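Local coordinates for LbaCas13a H328A (C2c2) (Lachnospiraceae bacterium NK4A179, PDB 5WLH), which binds pre-crRNA and, as a CRISPR-Cas13a nuclease, cleaves RNA under the direction of its guide, probably through its HEPN domains, at residues Y456-A465 with R603-T611; D988-L999 with N1007-F1015. All blocks are in the same frame, centred on the assembly; numbering follows the deposited sequence.

Contact 1: Y456-A465 with R603-T611; sequences YNYAMDELNA and RNDSFHYAT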
# COMPACT_ATOMS: atom_id res chain seq x y z
N TYR A 456 14.10 -15.34 9.76
CA TYR A 456 12.90 -15.28 10.59
C TYR A 456 11.84 -16.26 10.12
O TYR A 456 11.18 -16.93 10.93
CB TYR A 456 12.31 -13.88 10.58
CG TYR A 456 11.04 -13.78 11.41
CD1 TYR A 456 11.11 -13.84 12.80
CD2 TYR A 456 9.80 -13.65 10.81
CE1 TYR A 456 9.96 -13.74 13.56
CE2 TYR A 456 8.64 -13.55 11.58
CZ TYR A 456 8.74 -13.61 12.96
OH TYR A 456 7.63 -13.52 13.75
N ASN A 457 11.63 -16.34 8.81
CA ASN A 457 10.52 -17.13 8.32
C ASN A 457 10.86 -18.61 8.24
O ASN A 457 9.97 -19.45 8.43
CB ASN A 457 10.08 -16.59 6.97
CG ASN A 457 9.25 -15.33 7.12
OD1 ASN A 457 8.08 -15.41 7.48
ND2 ASN A 457 9.87 -14.18 6.92
N TYR A 458 12.11 -18.94 7.99
CA TYR A 458 12.46 -20.31 7.66
C TYR A 458 13.52 -20.95 8.55
O TYR A 458 13.78 -22.15 8.39
CB TYR A 458 12.93 -20.40 6.20
CG TYR A 458 11.91 -19.86 5.23
CD1 TYR A 458 10.57 -20.23 5.32
CD2 TYR A 458 12.29 -18.99 4.22
CE1 TYR A 458 9.63 -19.75 4.43
CE2 TYR A 458 11.35 -18.50 3.31
CZ TYR A 458 10.03 -18.87 3.44
OH TYR A 458 9.09 -18.40 2.56
N ALA A 459 14.13 -20.21 9.48
CA ALA A 459 15.18 -20.80 10.31
C ALA A 459 14.96 -20.54 11.79
O ALA A 459 15.92 -20.54 12.57
CB ALA A 459 16.57 -20.31 9.88
N MET A 460 13.70 -20.34 12.21
CA MET A 460 13.38 -20.07 13.61
C MET A 460 12.22 -20.93 14.06
O MET A 460 11.41 -20.51 14.88
CB MET A 460 13.07 -18.58 13.82
CG MET A 460 14.22 -17.65 13.43
SD MET A 460 15.66 -17.78 14.51
CE MET A 460 15.04 -17.04 16.03
N ASP A 461 12.10 -22.13 13.49
CA ASP A 461 11.03 -23.07 13.82
C ASP A 461 10.81 -23.21 15.33
O ASP A 461 9.67 -23.27 15.81
CB ASP A 461 11.38 -24.43 13.21
CG ASP A 461 10.21 -25.12 12.59
OD1 ASP A 461 9.18 -25.28 13.27
OD2 ASP A 461 10.35 -25.54 11.41
N GLU A 462 11.88 -23.31 16.10
CA GLU A 462 11.73 -23.67 17.51
C GLU A 462 11.31 -22.49 18.38
O GLU A 462 11.25 -22.62 19.60
CB GLU A 462 13.02 -24.32 18.01
CG GLU A 462 13.53 -25.36 17.01
CD GLU A 462 14.20 -26.57 17.63
OE1 GLU A 462 14.06 -27.69 17.09
OE2 GLU A 462 14.90 -26.42 18.65
N LEU A 463 11.01 -21.33 17.78
CA LEU A 463 10.24 -20.32 18.50
C LEU A 463 8.85 -20.84 18.84
O LEU A 463 8.24 -20.38 19.81
CB LEU A 463 10.12 -19.04 17.68
CG LEU A 463 11.38 -18.22 17.42
CD1 LEU A 463 11.06 -16.97 16.60
CD2 LEU A 463 12.05 -17.83 18.74
N ASN A 464 8.32 -21.77 18.04
CA ASN A 464 6.99 -22.31 18.27
C ASN A 464 6.93 -22.99 19.63
O ASN A 464 7.85 -23.73 20.00
CB ASN A 464 6.62 -23.30 17.16
CG ASN A 464 6.16 -22.61 15.89
OD1 ASN A 464 5.18 -21.85 15.90
ND2 ASN A 464 6.87 -22.86 14.79
N ALA A 465 5.85 -22.74 20.37
CA ALA A 465 5.73 -23.25 21.73
C ALA A 465 5.90 -24.76 21.76
O ALA A 465 5.34 -25.48 20.93
CB ALA A 465 4.37 -22.85 22.32
N ARG A 603 -1.53 -7.36 20.22
CA ARG A 603 -0.42 -6.53 19.77
C ARG A 603 0.85 -7.36 19.71
O ARG A 603 1.17 -8.09 20.65
CB ARG A 603 -0.22 -5.33 20.69
CG ARG A 603 0.65 -4.25 20.04
CD ARG A 603 0.34 -2.89 20.65
NE ARG A 603 1.09 -2.76 21.88
CZ ARG A 603 1.03 -1.69 22.68
NH1 ARG A 603 1.75 -1.66 23.79
NH2 ARG A 603 0.25 -0.67 22.38
N ASN A 604 1.58 -7.24 18.59
CA ASN A 604 2.79 -8.04 18.38
C ASN A 604 2.51 -9.53 18.51
O ASN A 604 3.39 -10.31 18.85
CB ASN A 604 3.90 -7.63 19.35
CG ASN A 604 4.42 -6.22 19.07
OD1 ASN A 604 3.88 -5.24 19.57
ND2 ASN A 604 5.48 -6.14 18.29
N ASP A 605 1.27 -9.95 18.23
CA ASP A 605 0.89 -11.36 18.25
C ASP A 605 1.19 -11.93 16.87
O ASP A 605 0.44 -11.69 15.92
CB ASP A 605 -0.58 -11.53 18.62
CG ASP A 605 -0.96 -12.99 18.88
OD1 ASP A 605 -0.05 -13.82 19.10
OD2 ASP A 605 -2.17 -13.31 18.88
N SER A 606 2.27 -12.70 16.77
CA SER A 606 2.73 -13.21 15.48
C SER A 606 1.77 -14.26 14.94
O SER A 606 1.38 -15.18 15.67
CB SER A 606 4.12 -13.83 15.64
OG SER A 606 4.45 -14.61 14.50
N PHE A 607 1.41 -14.14 13.66
CA PHE A 607 0.63 -15.18 13.01
C PHE A 607 1.48 -16.41 12.72
O PHE A 607 0.93 -17.51 12.59
CB PHE A 607 0.03 -14.67 11.69
CG PHE A 607 -1.07 -13.64 11.85
CD1 PHE A 607 -1.82 -13.56 13.02
CD2 PHE A 607 -1.37 -12.77 10.81
CE1 PHE A 607 -2.83 -12.61 13.15
CE2 PHE A 607 -2.39 -11.82 10.92
CZ PHE A 607 -3.11 -11.73 12.09
N HIS A 608 2.80 -16.25 12.63
CA HIS A 608 3.70 -17.31 12.20
C HIS A 608 4.15 -18.20 13.35
O HIS A 608 4.31 -19.41 13.17
CB HIS A 608 4.93 -16.70 11.51
CG HIS A 608 5.59 -17.62 10.54
ND1 HIS A 608 6.95 -17.86 10.55
CD2 HIS A 608 5.09 -18.37 9.53
CE1 HIS A 608 7.25 -18.72 9.60
NE2 HIS A 608 6.14 -19.04 8.96
N TYR A 609 4.36 -17.62 14.53
CA TYR A 609 4.90 -18.35 15.68
C TYR A 609 3.89 -18.31 16.82
O TYR A 609 3.69 -17.27 17.44
CB TYR A 609 6.26 -17.77 16.10
CG TYR A 609 7.29 -18.05 15.04
CD1 TYR A 609 7.65 -19.36 14.75
CD2 TYR A 609 7.85 -17.03 14.29
CE1 TYR A 609 8.57 -19.65 13.76
CE2 TYR A 609 8.78 -17.31 13.30
CZ TYR A 609 9.13 -18.62 13.03
OH TYR A 609 10.02 -18.94 12.05
N ALA A 610 3.25 -19.45 17.07
CA ALA A 610 2.30 -19.59 18.17
C ALA A 610 3.06 -19.75 19.48
O ALA A 610 3.82 -20.71 19.64
CB ALA A 610 1.39 -20.79 17.92
N THR A 611 2.84 -18.84 20.41
CA THR A 611 3.58 -18.86 21.67
C THR A 611 2.77 -19.52 22.79
O THR A 611 1.65 -19.99 22.56
CB THR A 611 3.99 -17.44 22.10
OG1 THR A 611 2.82 -16.62 22.18
CG2 THR A 611 4.95 -16.85 21.09
O HOH W 1 5.37 -12.99 12.70
O HOH W 2 11.20 -21.01 10.71
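Tyr609 pushes its ring into the turn that follows helix 429-458, and its OH donates a 2.6 Å hydrogen bond to Tyr456 O, almost in line with that carbonyl. A water donates to the same hydroxyl and to Asn457 O while accepting from Met460 N, so polar groups at the helix end are bridged to the ring tip. Packing here is dense. The CE2 edge of Tyr609 meets the face of Tyr456 in a T-shaped pair, centroids 5.3 Å apart and planes at 81°; Tyr456 reaches it with CG trans to its own N (chi1 178°). Leu463 CD1 stands over one face of the Tyr609 ring, 4.1 Å from its centroid, and His608 CG lies over the opposite face. A leucine in place of Tyr609 would probably leave Tyr456 O and the water without their hydroxyl and deprive the Tyr456 face of its aromatic edge. Residues 603-608 read Arg-Asn-Asp-Ser-Phe-His, matching the R-X4-H signature of HEPN ribonucleases, so this loop probably belongs to a HEPN nuclease centre. Within it Ser606 OG accepts from the backbone N of both His608 and Tyr609, an ST turn and ST motif that set the backbone leading into the tyrosine. A second water joins Ser606 OG to Tyr456 OH. The His608 ring presents CE1 edge-on to Asn457 O at 3.0 Å, with Asn457 OD1 over its face; Asn457 ND2 is hydrogen-bonded to Lys453 O. Toward solvent the contact thins to two hydrogen bonds around the exposed Ala465 and Ala610. Ala465 N donates to Ala610 O at 3.0 Å, whereas the bond from Ala610 N to side-chain Asn464 OD1, at 3.3 Å, is longer and more bent (142°), the donor lying tilted from the amide plane.

Contact 2: D988-L999 with N1007-F1015; sequences DEVYAEYISSYL and NYKDSLNRF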
# COMPACT_ATOMS: atom_id res chain seq x y z
N ASP A 988 -30.68 14.70 28.45
CA ASP A 988 -30.82 15.53 27.26
C ASP A 988 -29.97 16.79 27.32
O ASP A 988 -29.64 17.35 26.27
CB ASP A 988 -32.28 15.90 27.04
CG ASP A 988 -33.15 14.70 26.75
OD1 ASP A 988 -32.61 13.60 26.50
OD2 ASP A 988 -34.39 14.86 26.78
N GLU A 989 -29.61 17.24 28.52
CA GLU A 989 -28.85 18.49 28.64
C GLU A 989 -27.40 18.31 28.23
O GLU A 989 -26.86 19.13 27.48
CB GLU A 989 -28.95 19.03 30.07
CG GLU A 989 -27.99 20.19 30.35
CD GLU A 989 -28.34 21.46 29.59
OE1 GLU A 989 -27.51 22.39 29.58
OE2 GLU A 989 -29.44 21.53 29.01
N VAL A 990 -26.73 17.27 28.74
CA VAL A 990 -25.35 17.03 28.32
C VAL A 990 -25.30 16.64 26.84
O VAL A 990 -24.36 17.01 26.13
CB VAL A 990 -24.67 15.96 29.20
CG1 VAL A 990 -24.18 16.57 30.50
CG2 VAL A 990 -25.62 14.81 29.47
N TYR A 991 -26.31 15.91 26.37
CA TYR A 991 -26.38 15.59 24.94
C TYR A 991 -26.48 16.86 24.11
O TYR A 991 -25.72 17.05 23.15
CB TYR A 991 -27.56 14.67 24.66
CG TYR A 991 -27.73 14.32 23.20
CD1 TYR A 991 -26.62 14.09 22.38
CD2 TYR A 991 -28.98 14.20 22.63
CE1 TYR A 991 -26.77 13.77 21.05
CE2 TYR A 991 -29.14 13.87 21.30
CZ TYR A 991 -28.03 13.66 20.51
OH TYR A 991 -28.18 13.35 19.18
N ALA A 992 -27.40 17.76 24.48
CA ALA A 992 -27.56 19.01 23.73
C ALA A 992 -26.28 19.83 23.77
O ALA A 992 -25.92 20.48 22.78
CB ALA A 992 -28.73 19.81 24.30
N GLU A 993 -25.58 19.83 24.91
CA GLU A 993 -24.31 20.54 24.98
C GLU A 993 -23.25 19.90 24.09
O GLU A 993 -22.41 20.60 23.52
CB GLU A 993 -23.82 20.58 26.43
CG GLU A 993 -22.50 21.31 26.62
CD GLU A 993 -22.17 21.57 28.08
OE1 GLU A 993 -21.30 22.42 28.35
OE2 GLU A 993 -22.79 20.91 28.95
N TYR A 994 -23.29 18.57 23.96
CA TYR A 994 -22.36 17.91 23.05
C TYR A 994 -22.65 18.27 21.60
O TYR A 994 -21.73 18.55 20.82
CB TYR A 994 -22.43 16.40 23.25
CG TYR A 994 -21.28 15.66 22.61
CD1 TYR A 994 -20.05 15.57 23.24
CD2 TYR A 994 -21.43 15.08 21.36
CE1 TYR A 994 -19.00 14.91 22.65
CE2 TYR A 994 -20.38 14.42 20.76
CZ TYR A 994 -19.17 14.34 21.40
OH TYR A 994 -18.13 13.68 20.80
N ILE A 995 -23.93 18.30 21.22
CA ILE A 995 -24.33 18.69 19.86
C ILE A 995 -23.81 20.08 19.53
O ILE A 995 -23.45 20.36 18.38
CB ILE A 995 -25.86 18.61 19.72
CG1 ILE A 995 -26.34 17.18 19.98
CG2 ILE A 995 -26.31 19.11 18.36
CD1 ILE A 995 -27.80 17.09 20.38
N SER A 996 -23.75 20.97 20.52
CA SER A 996 -23.28 22.34 20.32
C SER A 996 -21.82 22.41 19.89
O SER A 996 -21.39 23.47 19.44
CB SER A 996 -23.49 23.16 21.59
OG SER A 996 -22.64 22.75 22.64
N SER A 997 -21.06 21.32 20.02
CA SER A 997 -19.70 21.33 19.48
C SER A 997 -19.71 21.39 17.96
O SER A 997 -18.75 21.88 17.35
CB SER A 997 -18.94 20.09 19.94
OG SER A 997 -19.29 19.71 21.25
N TYR A 998 -20.77 20.89 17.33
CA TYR A 998 -20.83 20.77 15.88
C TYR A 998 -21.97 21.56 15.25
O TYR A 998 -22.00 21.68 14.01
CB TYR A 998 -20.97 19.30 15.48
CG TYR A 998 -19.88 18.45 16.10
CD1 TYR A 998 -18.54 18.69 15.81
CD2 TYR A 998 -20.19 17.42 16.99
CE1 TYR A 998 -17.54 17.93 16.38
CE2 TYR A 998 -19.18 16.65 17.56
CZ TYR A 998 -17.86 16.91 17.25
OH TYR A 998 -16.85 16.16 17.80
N LEU A 999 -22.88 22.10 16.05
CA LEU A 999 -24.03 22.83 15.55
C LEU A 999 -24.19 24.11 16.37
O LEU A 999 -24.24 24.06 17.60
CB LEU A 999 -25.31 21.99 15.65
CG LEU A 999 -26.64 22.70 15.39
CD1 LEU A 999 -26.74 23.11 13.92
CD2 LEU A 999 -27.78 21.80 15.79
N ASN A 1007 -30.00 26.83 29.48
CA ASN A 1007 -30.00 25.40 29.30
C ASN A 1007 -29.83 25.07 27.82
O ASN A 1007 -30.43 25.72 26.95
CB ASN A 1007 -31.29 24.80 29.83
CG ASN A 1007 -31.21 24.54 31.33
OD1 ASN A 1007 -32.02 23.78 31.88
ND2 ASN A 1007 -30.23 25.14 31.99
N TYR A 1008 -28.98 24.07 27.53
CA TYR A 1008 -28.76 23.69 26.14
C TYR A 1008 -29.98 23.02 25.53
O TYR A 1008 -30.31 23.25 24.37
CB TYR A 1008 -27.55 22.77 26.05
CG TYR A 1008 -26.22 23.47 26.25
CD1 TYR A 1008 -25.58 24.07 25.18
CD2 TYR A 1008 -25.59 23.51 27.50
CE1 TYR A 1008 -24.37 24.71 25.34
CE2 TYR A 1008 -24.37 24.14 27.67
CZ TYR A 1008 -23.77 24.74 26.58
OH TYR A 1008 -22.55 25.36 26.77
N LYS A 1009 -30.66 22.17 26.31
CA LYS A 1009 -31.82 21.44 25.79
C LYS A 1009 -32.89 22.39 25.26
O LYS A 1009 -33.50 22.13 24.22
CB LYS A 1009 -32.39 20.53 26.88
CG LYS A 1009 -33.65 19.77 26.48
CD LYS A 1009 -34.27 19.08 27.69
CE LYS A 1009 -35.55 18.35 27.32
NZ LYS A 1009 -36.19 17.72 28.51
N ASP A 1010 -33.11 23.50 25.97
CA ASP A 1010 -34.12 24.46 25.53
C ASP A 1010 -33.62 25.31 24.37
O ASP A 1010 -34.37 25.60 23.43
CB ASP A 1010 -34.54 25.35 26.70
CG ASP A 1010 -35.34 24.59 27.73
OD1 ASP A 1010 -36.14 23.71 27.33
OD2 ASP A 1010 -35.16 24.87 28.94
N SER A 1011 -32.35 25.73 24.43
CA SER A 1011 -31.78 26.51 23.34
C SER A 1011 -31.81 25.73 22.03
O SER A 1011 -32.00 26.33 20.96
CB SER A 1011 -30.35 26.91 23.70
OG SER A 1011 -29.99 28.13 23.07
N LEU A 1012 -31.64 24.41 22.08
CA LEU A 1012 -31.74 23.59 20.88
C LEU A 1012 -33.19 23.39 20.47
O LEU A 1012 -33.51 23.38 19.27
CB LEU A 1012 -31.05 22.24 21.11
CG LEU A 1012 -31.19 21.17 20.01
CD1 LEU A 1012 -30.69 21.69 18.67
CD2 LEU A 1012 -30.46 19.88 20.41
N ASN A 1013 -34.09 23.22 21.44
CA ASN A 1013 -35.51 23.08 21.12
C ASN A 1013 -36.06 24.37 20.51
O ASN A 1013 -36.85 24.33 19.57
CB ASN A 1013 -36.29 22.69 22.37
CG ASN A 1013 -37.77 22.48 22.10
OD1 ASN A 1013 -38.16 21.58 21.35
ND2 ASN A 1013 -38.60 23.32 22.71
N ARG A 1014 -35.64 25.52 21.04
CA ARG A 1014 -36.03 26.80 20.45
C ARG A 1014 -35.55 26.90 19.01
O ARG A 1014 -36.28 27.38 18.13
CB ARG A 1014 -35.45 27.95 21.28
CG ARG A 1014 -36.49 28.89 21.87
CD ARG A 1014 -35.82 29.99 22.70
NE ARG A 1014 -35.15 29.47 23.89
CZ ARG A 1014 -33.83 29.54 24.10
NH1 ARG A 1014 -33.04 30.10 23.20
NH2 ARG A 1014 -33.31 29.04 25.21
N PHE A 1015 -34.32 26.45 18.75
CA PHE A 1015 -33.73 26.57 17.43
C PHE A 1015 -34.46 25.70 16.41
O PHE A 1015 -34.68 26.13 15.27
CB PHE A 1015 -32.25 26.19 17.51
CG PHE A 1015 -31.50 26.36 16.22
CD1 PHE A 1015 -31.04 27.60 15.84
CD2 PHE A 1015 -31.23 25.26 15.42
CE1 PHE A 1015 -30.33 27.76 14.67
CE2 PHE A 1015 -30.52 25.41 14.25
CZ PHE A 1015 -30.07 26.66 13.87
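A helix-loop-helix unit brings helix 988-995 against the start of helix 1008-1017, where Glu989 meets the backbone of Tyr1008 and Lys1009. Tyr1008 N donates to Glu989 OE1 at 3.0 Å, on the syn lone pair, and Lys1009 N to Glu989 OE2, also at 3.0 Å and from the syn side but 29° out of the carboxylate plane. A bend at chi2 (68°) turns the glutamate toward these amides. Asn1007 occupies the N-cap position yet makes no capping bond with its side chain, so a carboxylate from the neighbouring helix serves the first turn, and the helix end would probably stabilise its negative charge. The two short helices run at 61° to each other. Between them the Tyr1008 ring lies with one face against Glu993, whose CB sits 3.7 Å from the ring centroid in a CH-pi contact, while Glu989 OE1 lies in the ring plane beside CD2. Tyr1003, in the connecting loop, also stacks on Tyr1008. Ala992 CB packs on Tyr1008 CB at 3.6 Å. Farther along, Leu1012 splays its methyls, CD2 meeting Ile995 CD1 at 3.9 Å and CD1 touching Leu999 CD2. The extended Lys1009 forms a long salt bridge to Asp988 OD2, also hydrogen-bonded to His1034 ND1.

Overall arrangement
Both contacts are partly buried, but they sit differently in the chain: the centre of contact 1 lies about 24 Å, and that of contact 2 about 42 Å, from the centre of the chain, with 53 Å between their own centres and no touch. Contact 1 joins a helix end to a loop well over a hundred residues later, and helices 1106-1145 and 1171-1180 also pack against it. Contact 2 is local, with seven residues between its segments. They share no secondary-structure element. Tyrosine is central to each, yet 456-465 with 603-611 relies on aromatic packing, a buried hydroxyl and waters, whereas 988-999 with 1007-1015 pairs a carboxylate with helix-end amides beside an aliphatic patch.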